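Local structure of microcompartments protein (Desulfitobacterium hafniense, 3NWG) at residues I5-V10 and I43-G48; A27-L32 and A51-S56; T92-L97 and T139-V144. The protein probably serves as a shell-building protein of a bacterial microcompartment, with two BMC domains in tandem in one chain. All coordinates share one frame; numbering follows the deposited sequence.

Contacts 1 and 2 are neighbours in the first BMC domain, their centres about 9 Å apart. Strand 42-48 of contact 1 lies between strands 4-10 and 29-36, and the latter belongs to contact 2; the backbone pair Leu45 O to Leu32 N is a probable hydrogen bond joining them. Along the chain their segments alternate (5-10, 27-32, 43-48, 51-56), and helix 50-64 follows strand 42-48. Contact 3 follows later, across the chain's centre, where segments 92-97 and 139-144 meet in the second domain, about 28 Å from contact 1 and about 32 Å from contact 2 between centres. The two domains' four-stranded sheets share the 2-3-1-4 strand order, so one chain presents the fold twice.

Contact 1: I5-V10 and I43-G48; sequences IGLVEV and IVLICG
Leu7 and Leu45 face each other across two antiparallel strands, and their side chains meet at an oblique angle. Leu45 CD2 touches Leu7 CD1 at 3.6 Å, and the same methyl reaches Ile5 CD1 at 4.1 Å. Leu45 CG stands anti to its own carbonyl carbon (chi1 -74°), and the branch beyond it comes closer to strand 5-10 than CB does. Further along this face Glu9 and Ile43 lie side by side and point the same way, with Glu9 CG 3.5 Å from Ile43 CG2. The backbones hold these pairs in place through two hydrogen-bonded pairs, Gly6 with Ile46 and Val8 with Val44. Gly6 N donates to Ile46 O at 2.9 Å with a nearly straight N-H...O angle of 169°. Ile46 N returns a bond to Gly6 O, and in the second pair Val44 N gives a 2.8 Å bond to Val8 O. These are the central strands of the antiparallel 2-3-1-4 sheet of the first BMC domain. On the far edge of 5-10, Ile5 and Leu7 are bonded through their backbones to Leu74 and Phe72 of strand 68-74. The face bearing Ile5, Glu9, Ile43 and Leu45 is covered by Ile105 and Ile109 of helix 105-117, which comes from the second BMC domain. On the reverse face Val8 and Val44 pack against Met23 of helix 13-26.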
# COMPACT_ATOMS: atom_id res chain seq x y z
N ILE A 5 -2.31 -5.32 30.41
CA ILE A 5 -1.65 -4.56 29.35
C ILE A 5 -0.71 -3.52 29.97
O ILE A 5 -1.05 -2.87 30.97
CB ILE A 5 -2.68 -3.89 28.38
CG1 ILE A 5 -1.97 -3.13 27.26
CG2 ILE A 5 -3.60 -2.97 29.14
CD1 ILE A 5 -2.87 -2.73 26.12
N GLY A 6 0.48 -3.39 29.37
CA GLY A 6 1.49 -2.44 29.83
C GLY A 6 1.93 -1.52 28.71
O GLY A 6 2.04 -1.94 27.55
N LEU A 7 2.19 -0.26 29.06
CA LEU A 7 2.58 0.75 28.10
C LEU A 7 3.77 1.54 28.58
O LEU A 7 3.79 2.04 29.70
CB LEU A 7 1.43 1.75 27.87
CG LEU A 7 1.84 3.08 27.24
CD1 LEU A 7 1.85 2.97 25.72
CD2 LEU A 7 0.97 4.22 27.70
N VAL A 8 4.77 1.67 27.72
CA VAL A 8 5.84 2.59 27.98
C VAL A 8 5.90 3.59 26.83
O VAL A 8 5.88 3.20 25.65
CB VAL A 8 7.19 1.86 28.24
CG1 VAL A 8 8.34 2.84 28.32
CG2 VAL A 8 7.14 1.08 29.53
N GLU A 9 5.90 4.88 27.18
CA GLU A 9 6.14 5.95 26.21
C GLU A 9 7.51 6.59 26.41
O GLU A 9 7.87 6.98 27.53
CB GLU A 9 5.04 7.00 26.28
CG GLU A 9 3.77 6.65 25.50
CD GLU A 9 2.64 7.65 25.72
OE1 GLU A 9 1.49 7.22 25.97
OE2 GLU A 9 2.90 8.88 25.66
N VAL A 10 8.27 6.69 25.32
CA VAL A 10 9.67 7.11 25.36
C VAL A 10 9.90 8.27 24.40
O VAL A 10 9.30 8.34 23.34
CB VAL A 10 10.63 5.95 24.94
CG1 VAL A 10 12.07 6.36 25.09
CG2 VAL A 10 10.38 4.70 25.77
N ILE A 43 6.20 4.47 21.35
CA ILE A 43 5.36 3.80 22.32
C ILE A 43 5.52 2.30 22.22
O ILE A 43 5.72 1.75 21.13
CB ILE A 43 3.85 4.22 22.20
CG1 ILE A 43 3.15 3.56 21.01
CG2 ILE A 43 3.68 5.73 22.17
CD1 ILE A 43 2.13 2.51 21.43
N VAL A 44 5.45 1.64 23.37
CA VAL A 44 5.45 0.19 23.41
C VAL A 44 4.27 -0.27 24.21
O VAL A 44 4.03 0.20 25.33
CB VAL A 44 6.78 -0.40 23.97
CG1 VAL A 44 6.78 -1.91 23.90
CG2 VAL A 44 7.98 0.16 23.21
N LEU A 45 3.52 -1.18 23.61
CA LEU A 45 2.39 -1.83 24.25
C LEU A 45 2.61 -3.33 24.23
O LEU A 45 2.95 -3.91 23.19
CB LEU A 45 1.08 -1.51 23.53
CG LEU A 45 0.47 -0.13 23.68
CD1 LEU A 45 -0.60 0.06 22.63
CD2 LEU A 45 -0.12 0.06 25.06
N ILE A 46 2.39 -3.94 25.37
CA ILE A 46 2.59 -5.38 25.55
C ILE A 46 1.47 -5.95 26.40
O ILE A 46 0.76 -5.22 27.11
CB ILE A 46 3.93 -5.66 26.23
CG1 ILE A 46 4.10 -4.68 27.40
CG2 ILE A 46 5.07 -5.46 25.23
CD1 ILE A 46 4.71 -5.27 28.62
N CYS A 47 1.30 -7.26 26.34
CA CYS A 47 0.30 -7.91 27.15
C CYS A 47 0.81 -9.28 27.60
O CYS A 47 1.57 -9.94 26.89
CB CYS A 47 -1.02 -8.05 26.37
SG CYS A 47 -1.01 -9.39 25.15
N GLY A 48 0.39 -9.69 28.78
CA GLY A 48 0.71 -11.00 29.35
C GLY A 48 0.03 -11.08 30.70
O GLY A 48 -0.94 -10.37 30.95

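Contact 2: A27-L32 and A51-S56; sequences AQVDLL and AAVQSS
This is a small apolar contact between strand and helix, in which Ala27 and Val29, at the entry to strand 29-36, pack on Ala52 and Ser56 of helix 50-64. It belongs to the alpha/beta arrangement of the first BMC domain, at the place where an outer strand of the chain's four-stranded sheet leaves helix 13-26 behind and passes beside the helix that follows strand 42-48. The short strand and helix segments run at 66° to each other and their axes come no closer than 9.2 Å, which leaves the meeting to the beginning of the strand. Ala27 and Ala52 have small side chains that allow a close approach, their CB atoms 4.0 Å apart. Between Ala27 and Val29 the backbone makes a tight bend, an inverse gamma turn centred on Gln28, whose carbonyl O rests 3.6 Å from Ala52 CB. After the bend Val29 points its side chain at the helix and sends its two methyls to different parts of it. Its CG1, anti to its own carbonyl carbon (chi1 -64°), lies against the Ala52 carbonyl and 4.0 Å from Ala52 CB. A longer apolar contact joins CG1 to Val53 CG2. Val53 itself turns away from the strand, and its side chain reaches Ser4 and Ile73 in strands 4-10 and 68-74. The buried hydroxyl of Ser56 is satisfied by a hydrogen bond to the Met23 backbone O of helix 13-26, which ties the two helices together. Against that same hydroxyl rests the other methyl of the valine, with Val29 CG2 3.4 Å from Ser56 OG.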
# COMPACT_ATOMS: atom_id res chain seq x y z
N ALA A 27 10.33 -11.11 30.43
CA ALA A 27 9.30 -12.02 30.91
C ALA A 27 8.48 -12.48 29.71
O ALA A 27 8.66 -11.93 28.63
CB ALA A 27 8.41 -11.32 31.94
N GLN A 28 7.62 -13.49 29.88
CA GLN A 28 6.74 -13.95 28.79
C GLN A 28 5.62 -12.96 28.54
O GLN A 28 4.56 -13.03 29.17
CB GLN A 28 6.16 -15.36 29.05
CG GLN A 28 6.90 -16.56 28.36
CD GLN A 28 7.22 -16.36 26.84
OE1 GLN A 28 6.47 -15.68 26.10
NE2 GLN A 28 8.33 -16.96 26.39
N VAL A 29 5.88 -12.01 27.65
CA VAL A 29 4.87 -11.05 27.21
C VAL A 29 4.82 -11.05 25.68
O VAL A 29 5.79 -11.41 25.02
CB VAL A 29 5.12 -9.59 27.74
CG1 VAL A 29 5.01 -9.52 29.27
CG2 VAL A 29 6.45 -9.03 27.27
N ASP A 30 3.67 -10.67 25.13
CA ASP A 30 3.53 -10.49 23.70
C ASP A 30 3.57 -9.01 23.40
O ASP A 30 3.08 -8.19 24.19
CB ASP A 30 2.22 -11.11 23.20
CG ASP A 30 2.33 -12.65 22.96
OD1 ASP A 30 3.29 -13.31 23.42
OD2 ASP A 30 1.42 -13.20 22.31
N LEU A 31 4.18 -8.66 22.27
CA LEU A 31 4.16 -7.28 21.78
C LEU A 31 2.89 -6.99 20.99
O LEU A 31 2.55 -7.71 20.05
CB LEU A 31 5.38 -7.01 20.91
CG LEU A 31 5.58 -5.60 20.37
CD1 LEU A 31 5.98 -4.61 21.48
CD2 LEU A 31 6.65 -5.66 19.29
N LEU A 32 2.19 -5.95 21.40
CA LEU A 32 1.01 -5.47 20.69
C LEU A 32 1.38 -4.39 19.69
O LEU A 32 0.95 -4.42 18.53
CB LEU A 32 -0.00 -4.89 21.68
CG LEU A 32 -0.57 -5.83 22.73
CD1 LEU A 32 -1.25 -5.01 23.80
CD2 LEU A 32 -1.53 -6.79 22.07
N ALA A 51 2.03 -10.20 36.55
CA ALA A 51 3.41 -10.15 37.01
C ALA A 51 4.40 -10.04 35.84
O ALA A 51 5.40 -9.35 35.95
CB ALA A 51 3.72 -11.35 37.91
N ALA A 52 4.11 -10.73 34.74
CA ALA A 52 4.95 -10.68 33.54
C ALA A 52 4.97 -9.26 32.95
O ALA A 52 6.04 -8.72 32.66
CB ALA A 52 4.48 -11.71 32.52
N VAL A 53 3.79 -8.65 32.81
CA VAL A 53 3.71 -7.26 32.36
C VAL A 53 4.43 -6.31 33.34
O VAL A 53 5.05 -5.33 32.92
CB VAL A 53 2.23 -6.81 32.13
CG1 VAL A 53 2.12 -5.32 31.89
CG2 VAL A 53 1.63 -7.56 30.96
N GLN A 54 4.39 -6.60 34.63
CA GLN A 54 5.05 -5.71 35.57
C GLN A 54 6.56 -5.73 35.41
O GLN A 54 7.22 -4.69 35.58
CB GLN A 54 4.67 -6.01 37.01
CG GLN A 54 5.48 -5.18 38.02
CD GLN A 54 5.13 -3.69 37.97
OE1 GLN A 54 4.11 -3.28 38.54
NE2 GLN A 54 5.97 -2.89 37.30
N SER A 55 7.12 -6.89 35.07
CA SER A 55 8.57 -7.03 34.93
C SER A 55 9.00 -6.35 33.64
O SER A 55 9.99 -5.61 33.59
CB SER A 55 8.97 -8.49 34.89
OG SER A 55 8.46 -9.19 36.01
N SER A 56 8.23 -6.62 32.59
CA SER A 56 8.46 -6.06 31.29
C SER A 56 8.45 -4.53 31.35
O SER A 56 9.38 -3.88 30.85
CB SER A 56 7.38 -6.58 30.36
OG SER A 56 7.65 -6.31 29.01

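Contact 3: T92-L97 and T139-V144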
# COMPACT_ATOMS: atom_id res chain seq x y z
N THR A 92 -17.56 -6.64 12.01
CA THR A 92 -18.71 -6.57 12.91
C THR A 92 -19.80 -5.71 12.28
O THR A 92 -19.53 -4.62 11.78
CB THR A 92 -18.32 -6.02 14.32
OG1 THR A 92 -17.48 -4.86 14.17
CG2 THR A 92 -17.56 -7.07 15.15
N LEU A 93 -21.02 -6.24 12.27
CA LEU A 93 -22.20 -5.52 11.79
C LEU A 93 -22.39 -4.33 12.72
O LEU A 93 -22.75 -4.49 13.89
CB LEU A 93 -23.43 -6.44 11.78
CG LEU A 93 -24.75 -6.09 11.05
CD1 LEU A 93 -25.60 -7.34 10.89
CD2 LEU A 93 -25.57 -5.00 11.74
N ILE A 94 -22.14 -3.13 12.22
CA ILE A 94 -22.23 -1.96 13.08
C ILE A 94 -23.68 -1.46 13.17
O ILE A 94 -24.35 -1.25 12.17
CB ILE A 94 -21.18 -0.85 12.73
CG1 ILE A 94 -21.79 0.34 12.01
CG2 ILE A 94 -19.93 -1.41 12.04
CD1 ILE A 94 -22.01 1.49 12.96
N LYS A 95 -24.17 -1.33 14.40
CA LYS A 95 -25.54 -0.90 14.62
C LYS A 95 -25.46 0.54 15.04
O LYS A 95 -25.20 1.38 14.21
CB LYS A 95 -26.21 -1.77 15.68
CG LYS A 95 -26.04 -3.24 15.44
CD LYS A 95 -27.01 -4.05 16.27
CE LYS A 95 -26.71 -5.53 16.13
NZ LYS A 95 -27.85 -6.37 16.63
N ALA A 96 -25.65 0.83 16.33
CA ALA A 96 -25.35 2.15 16.85
C ALA A 96 -23.83 2.29 17.01
O ALA A 96 -23.16 1.33 17.34
CB ALA A 96 -26.06 2.37 18.17
N LEU A 97 -23.30 3.49 16.78
CA LEU A 97 -21.86 3.70 16.77
C LEU A 97 -21.39 4.69 17.83
O LEU A 97 -21.77 5.86 17.82
CB LEU A 97 -21.42 4.16 15.38
CG LEU A 97 -19.92 4.40 15.14
CD1 LEU A 97 -19.16 3.08 15.00
CD2 LEU A 97 -19.73 5.24 13.90
N THR A 139 -13.83 3.02 18.83
CA THR A 139 -15.20 2.92 18.32
C THR A 139 -15.79 1.58 18.74
O THR A 139 -15.07 0.58 18.86
CB THR A 139 -15.28 3.04 16.79
OG1 THR A 139 -14.54 1.96 16.19
CG2 THR A 139 -14.75 4.38 16.28
N LEU A 140 -17.10 1.58 18.99
CA LEU A 140 -17.83 0.38 19.35
C LEU A 140 -19.27 0.40 18.83
O LEU A 140 -19.79 1.45 18.50
CB LEU A 140 -17.77 0.14 20.87
CG LEU A 140 -18.02 1.15 22.01
CD1 LEU A 140 -17.40 2.53 21.83
CD2 LEU A 140 -19.49 1.28 22.34
N THR A 141 -19.88 -0.78 18.71
CA THR A 141 -21.29 -0.87 18.36
C THR A 141 -22.07 -1.78 19.27
O THR A 141 -21.50 -2.52 20.07
CB THR A 141 -21.53 -1.39 16.93
OG1 THR A 141 -20.69 -2.53 16.70
CG2 THR A 141 -21.20 -0.34 15.95
N GLY A 142 -23.39 -1.71 19.11
CA GLY A 142 -24.38 -2.48 19.85
C GLY A 142 -25.72 -1.80 19.58
O GLY A 142 -25.81 -0.92 18.72
N ASP A 143 -26.77 -2.20 20.30
CA ASP A 143 -28.02 -1.46 20.22
C ASP A 143 -27.79 -0.09 20.88
O ASP A 143 -26.78 0.13 21.54
CB ASP A 143 -29.16 -2.24 20.88
CG ASP A 143 -29.02 -2.31 22.39
OD1 ASP A 143 -28.75 -3.42 22.90
OD2 ASP A 143 -29.17 -1.25 23.06
N VAL A 144 -28.72 0.84 20.70
CA VAL A 144 -28.46 2.21 21.14
C VAL A 144 -28.30 2.37 22.65
O VAL A 144 -27.41 3.09 23.09
CB VAL A 144 -29.51 3.19 20.61
CG1 VAL A 144 -29.03 4.63 20.78
CG2 VAL A 144 -29.77 2.90 19.14
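Thr141 and Ile94 cross at about a right angle, and the methyl of the threonine is the part that touches. Thr141 CG2 stands anti to its carbonyl carbon, beside the backbone N (chi1 46° for OG1), and lies 3.6 Å from Ile94 CD1. Leu97 reaches the same methyl, its CD1 4.1 Å from Thr141 CG2. An alanine here would probably leave Ile94 CD1 and Leu97 CD1 without their common methyl partner and open a gap between them. Val124 of strand 122-127 also packs on the threonine side chain, and Pro173 touches both Ile94 and Leu97. Beyond the threonine the backbones are joined by one hydrogen bond, Ala96 N to Gly142 O at 3.0 Å, with an N-H...O angle of 148°. Lys95 CB lies beside Gly142 O, but the extended chain beyond CG carries its amine away. Ala96 CB faces the start of helix 144-160, with Val144 CG2 at 3.9 Å, and Val147 one turn on adds to this small apolar patch. Asp143 occupies the N-cap of that helix, and its OD1 also bonds to Ser146 OG. Entry of strand 96-102 alongside the end of strand 136-142, just before the chain turns into helix 144-160, belongs to the second BMC domain, whose antiparallel sheet has the strand order 2-3-1-4.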